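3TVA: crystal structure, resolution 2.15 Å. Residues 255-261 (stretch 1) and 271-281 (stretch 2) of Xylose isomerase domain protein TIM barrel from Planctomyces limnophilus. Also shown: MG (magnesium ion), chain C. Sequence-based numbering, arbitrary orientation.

Stretch 1, residues 255-261: PLTIERE
Stretch 2, residues 271-281: KDLASALELLT

Residues 256-258 form a short β-strand, and 271-281 lie wholly within a helix that extends beyond the stretch at both ends. The two axes approach to 9.8 Å, and their N-to-C directions differ by 155°, so strand and helix run nearly antiparallel. The register follows from this: Leu256 CA lies 8.2 Å from Leu280 CA, among the later residues of the stretch, and Ile258 CA lies 6.9 Å from Leu273 CA, among its earlier ones. The contact buries 391 Å², summed over both sides.

Strand backbone torsions (phi/psi) are -102/107 at Leu256, -101/111 at Thr257 and -73/129 at Ile258; the extended course continues through Glu259 (-124/124) and Arg260 (-134/112). Alternation therefore sends the CA-to-CB bonds of Leu256, Ile258 and Arg260 toward the helix, and those of Thr257 (chi1 m) and Glu259 away. Glu259, with chi1 and chi2 both t and chi3 at 52°, extends its carboxylate to the magnesium ion, OE1 lying 2.5 Å from MG; three atoms from elsewhere in the structure complete the listed ligands.

The helix keeps phi between -73° and -54° and psi between -47° and -32°, with i to i-4 backbone bonds from Ser275 N to Lys271 O (2.9 Å) through Thr281 N to Leu277 O (3.0 Å). The CA-to-CB bonds of Asp272, Ala276 and Leu280 point toward the strand, four residues apart and so on one face. Thr281 directs its CA-to-CB bond away; with chi1 m its OG1 donates to Leu277 O at 2.6 Å.

Ile258 is the centre of the apolar contact, with 102 Å² covered. Its rotamer, chi1 -53° (m) and chi2 163° (t), spreads both branches over the helix: CG2 meets Leu273 CD2 at 3.5 Å and Ala276 CB at 3.7 Å, CG1 meets Leu280 CD1 at 3.6 Å, and CD1 comes within 3.8 Å of Leu277 N. The small methyl of Ala276 suits a place where helix and strand side chain pack closely. Leu273 leaves its backbone sideways, but the mt rotamer (-68°, -173°) brings its end nearer, and CD2 also lies 4.0 Å from Arg260 CB. Leu280, likewise mt (-67°, 174°), adds a looser contact from CD1 to Leu256 CB at 4.5 Å; Leu256 is itself mt. Leu277 (t, p) is sideways and peripheral, its CB 4.3 Å from Ile258 CD1.

A salt bridge lies near the first residues of the helical stretch. Arg260 has chi1 179°, chi2 90°, chi3 179° and chi4 90°; its CB touches Leu273 CD2, and the chain then turns away to carry NE to Asp272 OD2, to which NE donates at 2.8 Å, with an N-H...O angle of 158°. OD2 sits at the guanidinium edge, near its plane, as a directed bond requires. Asp272, chi1 -67° (m) and chi2 -11°, is buried, so the opposite charge matters. Water 1 donates to Asp272 OD2 at 2.4 Å and weakly accepts from Arg260 NH2 at 3.4 Å, bridging the pair.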

# COMPACT_ATOMS: atom_id res chain seq x y z
N PRO A 255 -10.01 -7.15 -2.17
CA PRO A 255 -8.90 -7.97 -2.67
C PRO A 255 -7.82 -8.22 -1.61
O PRO A 255 -7.56 -7.37 -0.75
CB PRO A 255 -8.32 -7.12 -3.81
CG PRO A 255 -9.46 -6.26 -4.26
CD PRO A 255 -10.23 -5.95 -2.99
N LEU A 256 -7.19 -9.38 -1.69
CA LEU A 256 -6.02 -9.65 -0.87
C LEU A 256 -4.83 -9.48 -1.79
O LEU A 256 -4.54 -10.35 -2.61
CB LEU A 256 -6.07 -11.10 -0.36
CG LEU A 256 -7.31 -11.53 0.44
CD1 LEU A 256 -7.27 -13.04 0.77
CD2 LEU A 256 -7.45 -10.71 1.73
N THR A 257 -4.09 -8.39 -1.61
CA THR A 257 -3.04 -8.08 -2.56
C THR A 257 -1.68 -8.48 -2.00
O THR A 257 -1.18 -7.89 -1.05
CB THR A 257 -3.02 -6.58 -2.94
OG1 THR A 257 -4.33 -6.16 -3.33
CG2 THR A 257 -2.03 -6.35 -4.10
N ILE A 258 -1.10 -9.50 -2.62
CA ILE A 258 0.20 -10.00 -2.22
C ILE A 258 1.29 -9.01 -2.64
O ILE A 258 1.38 -8.60 -3.80
CB ILE A 258 0.53 -11.35 -2.88
CG1 ILE A 258 -0.60 -12.35 -2.64
CG2 ILE A 258 1.85 -11.88 -2.37
CD1 ILE A 258 -0.54 -13.57 -3.58
N GLU A 259 2.13 -8.65 -1.68
CA GLU A 259 3.28 -7.82 -1.98
C GLU A 259 4.54 -8.52 -1.51
O GLU A 259 4.64 -8.90 -0.35
CB GLU A 259 3.16 -6.47 -1.30
CG GLU A 259 4.30 -5.54 -1.68
CD GLU A 259 4.16 -4.18 -1.03
OE1 GLU A 259 4.00 -4.16 0.20
OE2 GLU A 259 4.18 -3.15 -1.73
N ARG A 260 5.49 -8.74 -2.42
CA ARG A 260 6.79 -9.26 -2.00
C ARG A 260 7.86 -8.45 -2.68
O ARG A 260 8.06 -8.57 -3.90
CB ARG A 260 6.90 -10.72 -2.43
CG ARG A 260 8.21 -11.39 -2.07
CD ARG A 260 8.16 -12.05 -0.70
NE ARG A 260 9.42 -12.70 -0.38
CZ ARG A 260 10.44 -12.10 0.24
NH1 ARG A 260 10.34 -10.83 0.61
NH2 ARG A 260 11.56 -12.78 0.47
N GLU A 261 8.63 -7.66 -1.92
CA GLU A 261 9.47 -6.78 -2.69
C GLU A 261 10.88 -7.34 -2.70
O GLU A 261 11.71 -6.98 -1.87
CB GLU A 261 9.49 -5.42 -1.98
CG GLU A 261 8.14 -5.00 -1.41
CD GLU A 261 8.19 -3.63 -0.72
OE1 GLU A 261 8.36 -3.61 0.52
OE2 GLU A 261 8.05 -2.59 -1.41
N LYS A 271 8.26 -17.05 -7.42
CA LYS A 271 8.06 -18.21 -6.56
C LYS A 271 7.32 -17.86 -5.27
O LYS A 271 6.42 -18.60 -4.84
CB LYS A 271 9.38 -18.89 -6.21
CG LYS A 271 10.04 -19.58 -7.39
CD LYS A 271 11.34 -20.28 -7.02
CE LYS A 271 12.08 -20.78 -8.26
NZ LYS A 271 13.41 -21.37 -7.94
N ASP A 272 7.69 -16.75 -4.64
CA ASP A 272 7.06 -16.39 -3.36
C ASP A 272 5.64 -15.90 -3.59
O ASP A 272 4.77 -16.10 -2.74
CB ASP A 272 7.89 -15.35 -2.58
CG ASP A 272 9.24 -15.90 -2.10
OD1 ASP A 272 9.46 -17.13 -2.18
OD2 ASP A 272 10.07 -15.09 -1.64
N LEU A 273 5.41 -15.25 -4.73
CA LEU A 273 4.04 -14.89 -5.10
C LEU A 273 3.19 -16.16 -5.27
O LEU A 273 2.05 -16.22 -4.80
CB LEU A 273 3.99 -14.03 -6.37
CG LEU A 273 4.57 -12.61 -6.28
CD1 LEU A 273 4.29 -11.83 -7.56
CD2 LEU A 273 4.05 -11.84 -5.08
N ALA A 274 3.76 -17.17 -5.92
CA ALA A 274 3.04 -18.42 -6.16
C ALA A 274 2.74 -19.21 -4.87
O ALA A 274 1.64 -19.75 -4.71
CB ALA A 274 3.79 -19.30 -7.18
N SER A 275 3.71 -19.31 -3.96
CA SER A 275 3.44 -19.95 -2.67
C SER A 275 2.47 -19.10 -1.81
O SER A 275 1.62 -19.63 -1.10
CB SER A 275 4.74 -20.28 -1.93
OG SER A 275 5.41 -19.10 -1.53
N ALA A 276 2.58 -17.77 -1.90
CA ALA A 276 1.64 -16.90 -1.21
C ALA A 276 0.23 -17.16 -1.73
O ALA A 276 -0.73 -17.25 -0.95
CB ALA A 276 2.02 -15.42 -1.39
N LEU A 277 0.11 -17.28 -3.04
CA LEU A 277 -1.18 -17.51 -3.68
C LEU A 277 -1.80 -18.84 -3.20
O LEU A 277 -3.01 -18.91 -2.93
CB LEU A 277 -1.02 -17.48 -5.21
CG LEU A 277 -2.20 -17.83 -6.12
CD1 LEU A 277 -3.43 -17.04 -5.73
CD2 LEU A 277 -1.85 -17.55 -7.58
N GLU A 278 -0.98 -19.87 -3.06
CA GLU A 278 -1.45 -21.15 -2.55
C GLU A 278 -1.90 -21.07 -1.08
O GLU A 278 -2.95 -21.60 -0.70
CB GLU A 278 -0.38 -22.23 -2.71
CG GLU A 278 -0.79 -23.56 -2.12
CD GLU A 278 0.29 -24.61 -2.27
OE1 GLU A 278 -0.06 -25.79 -2.50
OE2 GLU A 278 1.48 -24.25 -2.14
N LEU A 279 -1.10 -20.41 -0.25
CA LEU A 279 -1.44 -20.20 1.15
C LEU A 279 -2.75 -19.40 1.33
O LEU A 279 -3.62 -19.78 2.12
CB LEU A 279 -0.29 -19.50 1.87
CG LEU A 279 -0.59 -19.15 3.32
CD1 LEU A 279 -0.68 -20.44 4.15
CD2 LEU A 279 0.46 -18.21 3.90
N LEU A 280 -2.89 -18.30 0.59
CA LEU A 280 -4.07 -17.46 0.74
C LEU A 280 -5.32 -18.14 0.19
O LEU A 280 -6.43 -17.93 0.70
CB LEU A 280 -3.88 -16.10 0.06
CG LEU A 280 -2.82 -15.19 0.70
CD1 LEU A 280 -2.62 -13.94 -0.15
CD2 LEU A 280 -3.22 -14.80 2.12
N THR A 281 -5.14 -18.94 -0.85
CA THR A 281 -6.26 -19.64 -1.47
C THR A 281 -6.84 -20.67 -0.48
O THR A 281 -8.06 -20.80 -0.37
CB THR A 281 -5.83 -20.31 -2.79
OG1 THR A 281 -5.45 -19.29 -3.73
CG2 THR A 281 -6.95 -21.15 -3.39
MG MG C . 2.71 -2.48 1.44
O HOH W 1 11.73 -16.15 -0.22